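Local coordinates for 4-alpha-glucanotransferase (Corynebacterium glutamicum, PDB 5B68), which belongs to the amylomaltase (disproportionating enzyme) family of carbohydrate-active proteins, built on a TIM-barrel-type domain with a beta-sandwich domain towards the N-terminus, at residues F327-W330 and C331-E335; I441-R444 and N445-R448. All coordinates share one frame; numbering follows the deposited sequence.

Contact 1 of 2, residues F327-W330 and C331-E335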
loop_
_atom_site.group_PDB
_atom_site.type_symbol
_atom_site.label_atom_id
_atom_site.label_comp_id
_atom_site.label_asym_id
_atom_site.label_seq_id
_atom_site.Cartn_x
_atom_site.Cartn_y
_atom_site.Cartn_z
ATOM N N PHE A 327 8.571 -16.364 6.043
ATOM C CA PHE A 327 7.616 -16.323 4.951
ATOM C C PHE A 327 7.704 -17.676 4.129
ATOM O O PHE A 327 6.700 -18.292 3.819
ATOM C CB PHE A 327 7.949 -15.171 4.007
ATOM C CG PHE A 327 7.152 -15.221 2.725
ATOM C CD1 PHE A 327 5.832 -14.949 2.765
ATOM C CD2 PHE A 327 7.758 -15.532 1.515
ATOM C CE1 PHE A 327 5.077 -14.977 1.604
ATOM C CE2 PHE A 327 7.011 -15.563 0.367
ATOM C CZ PHE A 327 5.681 -15.313 0.423
ATOM N N ALA A 328 8.908 -18.034 3.783
ATOM C CA ALA A 328 9.188 -19.196 2.921
ATOM C C ALA A 328 8.780 -20.504 3.641
ATOM O O ALA A 328 8.279 -21.412 3.019
ATOM C CB ALA A 328 10.635 -19.236 2.554
ATOM N N THR A 329 8.973 -20.542 4.949
ATOM C CA THR A 329 8.586 -21.723 5.739
ATOM C C THR A 329 7.072 -21.838 5.780
ATOM O O THR A 329 6.529 -22.917 5.639
ATOM C CB THR A 329 9.155 -21.654 7.161
ATOM O OG1 THR A 329 10.582 -21.555 7.100
ATOM C CG2 THR A 329 8.692 -22.857 7.977
ATOM N N TRP A 330 6.368 -20.722 5.957
ATOM C CA TRP A 330 4.939 -20.668 5.885
ATOM C C TRP A 330 4.471 -21.183 4.509
ATOM O O TRP A 330 3.507 -21.964 4.456
ATOM C CB TRP A 330 4.380 -19.247 6.160
ATOM C CG TRP A 330 2.907 -19.121 6.028
ATOM C CD1 TRP A 330 1.986 -19.232 7.002
ATOM C CD2 TRP A 330 2.178 -18.842 4.812
ATOM N NE1 TRP A 330 0.710 -19.085 6.468
ATOM C CE2 TRP A 330 0.821 -18.848 5.130
ATOM C CE3 TRP A 330 2.568 -18.589 3.494
ATOM C CZ2 TRP A 330 -0.182 -18.625 4.167
ATOM C CZ3 TRP A 330 1.545 -18.362 2.515
ATOM C CH2 TRP A 330 0.223 -18.387 2.872
ATOM N N CYS A 331 5.116 -20.747 3.428
ATOM C CA CYS A 331 4.746 -21.269 2.089
ATOM C C CYS A 331 4.919 -22.804 1.994
ATOM O O CYS A 331 4.066 -23.470 1.495
ATOM C CB CYS A 331 5.576 -20.685 0.998
ATOM S SG CYS A 331 5.235 -18.859 0.839
ATOM N N ALA A 332 6.032 -23.288 2.493
ATOM C CA ALA A 332 6.303 -24.751 2.529
ATOM C C ALA A 332 5.223 -25.476 3.298
ATOM O O ALA A 332 4.625 -26.484 2.816
ATOM C CB ALA A 332 7.702 -24.967 3.112
ATOM N N ASP A 333 4.838 -24.932 4.447
ATOM C CA ASP A 333 3.783 -25.539 5.235
ATOM C C ASP A 333 2.421 -25.547 4.532
ATOM O O ASP A 333 1.683 -26.534 4.687
ATOM C CB ASP A 333 3.642 -24.888 6.596
ATOM C CG ASP A 333 4.804 -25.203 7.519
ATOM O OD1 ASP A 333 5.542 -26.183 7.247
ATOM O OD2 ASP A 333 4.981 -24.423 8.475
ATOM N N ARG A 334 2.071 -24.458 3.852
ATOM C CA ARG A 334 0.822 -24.375 3.112
ATOM C C ARG A 334 0.786 -25.340 1.936
ATOM O O ARG A 334 -0.196 -25.995 1.688
ATOM C CB ARG A 334 0.585 -22.945 2.624
ATOM C CG ARG A 334 -0.091 -22.057 3.659
ATOM C CD ARG A 334 -1.605 -22.145 3.571
ATOM N NE ARG A 334 -1.990 -22.178 2.167
ATOM C CZ ARG A 334 -2.741 -21.273 1.545
ATOM N NH1 ARG A 334 -2.975 -21.412 0.254
ATOM N NH2 ARG A 334 -3.261 -20.255 2.199
ATOM N N GLU A 335 1.886 -25.413 1.219
ATOM C CA GLU A 335 2.021 -26.337 0.117
ATOM C C GLU A 335 1.814 -27.797 0.614
ATOM O O GLU A 335 1.087 -28.604 0.019
ATOM C CB GLU A 335 3.382 -26.221 -0.578
ATOM C CG GLU A 335 3.583 -27.341 -1.591
ATOM C CD GLU A 335 4.813 -27.285 -2.441
ATOM O OE1 GLU A 335 5.121 -28.320 -3.062
ATOM O OE2 GLU A 335 5.503 -26.262 -2.517
#
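The backbone N of C331 bonds to the carbonyl O of F327 (2.9 Å), and the same i to i+4 step links A332 to A328, D333 to T329 and R334 to W330. All four peptide N-H groups are thus spent inside helix 307-338, in fairly straight bonds. On the side that carries the aromatic residues, C331 SG sits over one face of F327, 3.9 Å from the ring centroid, while the same sulfur meets the edge of the W330 six-membered ring. SG also lies 3.4 Å from F327 O. W330 has CG anti to the backbone N (chi1 177°), which lays the indole alongside R334; there R334 CG makes a CH-pi contact over the six-membered ring, 3.7 Å from its centroid. The guanidinium plane stands 58° from the indole, and NH1 bonds weakly to Q338 OE1. Other polar ends are also satisfied beyond the contact: T329 OG1 by I325 O, one turn back, and E335 OE2 by Y356 OH. With the backbone bonded within the helix, the side-chain contact consists mainly of sulfur-aromatic and CH-pi contacts, probably dispersive in nature, while the salt bridge from D333 OD1 to R349 links it to helix 349-376.

Contact 2 of 2, residues I441-R444 and N445-R448. With SO4 (sulfate ion), chain K; SO4 (sulfate ion), chain F.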
loop_
_atom_site.group_PDB
_atom_site.type_symbol
_atom_site.label_atom_id
_atom_site.label_comp_id
_atom_site.label_asym_id
_atom_site.label_seq_id
_atom_site.Cartn_x
_atom_site.Cartn_y
_atom_site.Cartn_z
ATOM N N ILE A 441 10.022 -2.575 13.430
ATOM C CA ILE A 441 10.851 -3.223 12.464
ATOM C C ILE A 441 10.032 -3.901 11.335
ATOM O O ILE A 441 10.480 -3.847 10.181
ATOM C CB ILE A 441 11.834 -4.214 13.137
ATOM C CG1 ILE A 441 12.811 -3.440 14.028
ATOM C CG2 ILE A 441 12.494 -5.108 12.091
ATOM C CD1 ILE A 441 13.775 -2.488 13.312
ATOM N N PRO A 442 8.840 -4.465 11.644
ATOM C CA PRO A 442 8.014 -5.020 10.536
ATOM C C PRO A 442 7.527 -3.971 9.500
ATOM O O PRO A 442 7.447 -4.261 8.302
ATOM C CB PRO A 442 6.869 -5.635 11.287
ATOM C CG PRO A 442 7.514 -6.130 12.574
ATOM C CD PRO A 442 8.318 -4.918 12.932
ATOM N N TRP A 443 7.265 -2.761 9.983
ATOM C CA TRP A 443 6.855 -1.627 9.106
ATOM C C TRP A 443 8.081 -1.210 8.262
ATOM O O TRP A 443 8.011 -1.065 7.020
ATOM C CB TRP A 443 6.360 -0.477 9.971
ATOM C CG TRP A 443 5.956 0.777 9.276
ATOM C CD1 TRP A 443 6.286 2.023 9.664
ATOM C CD2 TRP A 443 5.032 0.933 8.193
ATOM N NE1 TRP A 443 5.726 2.953 8.830
ATOM C CE2 TRP A 443 4.893 2.316 7.965
ATOM C CE3 TRP A 443 4.304 0.050 7.402
ATOM C CZ2 TRP A 443 4.102 2.834 6.937
ATOM C CZ3 TRP A 443 3.535 0.529 6.398
ATOM C CH2 TRP A 443 3.409 1.944 6.172
ATOM N N ARG A 444 9.264 -1.020 8.917
ATOM C CA ARG A 444 10.475 -0.783 8.200
ATOM C C ARG A 444 10.743 -1.817 7.073
ATOM O O ARG A 444 11.086 -1.441 5.947
ATOM C CB ARG A 444 11.727 -0.826 9.130
ATOM C CG ARG A 444 13.005 -0.509 8.361
ATOM C CD ARG A 444 14.235 -0.709 9.244
ATOM N NE ARG A 444 14.513 -2.110 9.420
ATOM C CZ ARG A 444 15.484 -2.609 10.201
ATOM N NH1 ARG A 444 16.256 -1.790 10.898
ATOM N NH2 ARG A 444 15.635 -3.949 10.343
ATOM N N ASN A 445 10.632 -3.100 7.415
ATOM C CA ASN A 445 11.083 -4.127 6.495
ATOM C C ASN A 445 10.155 -4.219 5.263
ATOM O O ASN A 445 10.675 -4.391 4.127
ATOM C CB ASN A 445 11.174 -5.466 7.219
ATOM C CG ASN A 445 12.372 -5.521 8.178
ATOM O OD1 ASN A 445 13.200 -4.641 8.209
ATOM N ND2 ASN A 445 12.460 -6.590 8.909
ATOM N N LEU A 446 8.839 -4.098 5.458
ATOM C CA LEU A 446 7.941 -4.127 4.302
ATOM C C LEU A 446 8.206 -2.892 3.400
ATOM O O LEU A 446 8.342 -3.027 2.163
ATOM C CB LEU A 446 6.517 -4.316 4.688
ATOM C CG LEU A 446 5.714 -3.132 5.190
ATOM C CD1 LEU A 446 5.108 -2.270 4.082
ATOM C CD2 LEU A 446 4.668 -3.635 6.100
ATOM N N LEU A 447 8.399 -1.723 4.023
ATOM C CA LEU A 447 8.689 -0.545 3.258
ATOM C C LEU A 447 9.988 -0.640 2.483
ATOM O O LEU A 447 10.095 -0.202 1.291
ATOM C CB LEU A 447 8.687 0.725 4.136
ATOM C CG LEU A 447 7.375 1.197 4.709
ATOM C CD1 LEU A 447 7.542 2.248 5.817
ATOM C CD2 LEU A 447 6.522 1.749 3.562
ATOM N N ARG A 448 11.041 -1.094 3.157
ATOM C CA ARG A 448 12.285 -1.164 2.489
ATOM C C ARG A 448 12.227 -2.109 1.232
ATOM O O ARG A 448 12.829 -1.822 0.222
ATOM C CB ARG A 448 13.356 -1.664 3.455
ATOM C CG ARG A 448 14.701 -1.693 2.854
ATOM C CD ARG A 448 15.759 -1.662 3.892
ATOM N NE ARG A 448 15.709 -0.470 4.726
ATOM C CZ ARG A 448 16.604 -0.197 5.656
ATOM N NH1 ARG A 448 17.616 -1.040 5.860
ATOM N NH2 ARG A 448 16.508 0.901 6.408
HETATM S S SO4 K . 18.411 -3.931 12.838
HETATM O O1 SO4 K . 19.895 -4.029 12.894
HETATM O O2 SO4 K . 17.772 -4.444 14.078
HETATM O O3 SO4 K . 18.009 -2.496 12.688
HETATM O O4 SO4 K . 18.009 -4.792 11.698
HETATM S S SO4 F . 19.949 -2.911 2.906
HETATM O O1 SO4 F . 20.987 -3.788 3.509
HETATM O O2 SO4 F . 20.210 -1.502 3.234
HETATM O O3 SO4 F . 18.625 -3.366 3.459
HETATM O O4 SO4 F . 20.093 -2.983 1.458
#
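I441 opens the first turn of helix 441-452: its O accepts the backbone N of N445 (2.9 Å), and its CG2 touches ND2 of the same asparagine. The far end of the isoleucine, CD1, lies over one face of the R444 guanidinium, 3.5 Å above the plane. P442 suits this first turn, where no carbonyl of the helix waits for an N-H; its O accepts L446 N. W443 then turns to the buried side. Its CG is anti to the backbone N (chi1 178°), and L447 CD1 stands over the five-membered ring, 3.6 Å from the centroid, in a CH-pi contact; L446 CD2 meets the indole at its edge near CE3. Outside the helix, L490 O takes the indole N-H, and L387 of strand 382-387 packs against all three side chains.

R444 reaches the other way, its chain bent at chi3 (75°). NE bonds to N445 OD1 (3.1 Å) almost exactly in the guanidinium plane, with a weak second bond to OD1 from NH2, so the amide helps fix the rotation of the group. R444 NH1 bonds to O3 of one sulfate (2.6 Å) and NH2 to its O4 (2.9 Å). W143 of strand 142-150 adds a cation-pi contact. R448 runs alongside, with R444 CD over one face of its guanidinium; it is paired with E497 in a salt bridge and only weakly bound, through NH1, to a second sulfate. The nearby anions probably offset the like charges. Helix 441-452 lies on the beta-alpha-beta crossover between the neighbouring parallel strands 382-387 and 456-459, as in a TIM barrel, and also packs on I493 and L494 of helix 487-500.

Contact 1 and contact 2 follow one another along the chain, each within a single helix, and both lie in the TIM-barrel-type part of the protein. They do not touch: their centres are 20 Å apart and the nearest atoms about 11 Å. Contact 1, though buried, lies farther out, its centre about 23 Å from the centre of the chain, whereas that of contact 2 is about 12 Å from it. Ligands also set them apart. Both sulfates, probably from the crystallisation liquor, belong to contact 2, and a glycerol of the same probable origin lies about 4 Å from the L446 side chain; contact 1 is surrounded by protein, with F242 stacked on F327.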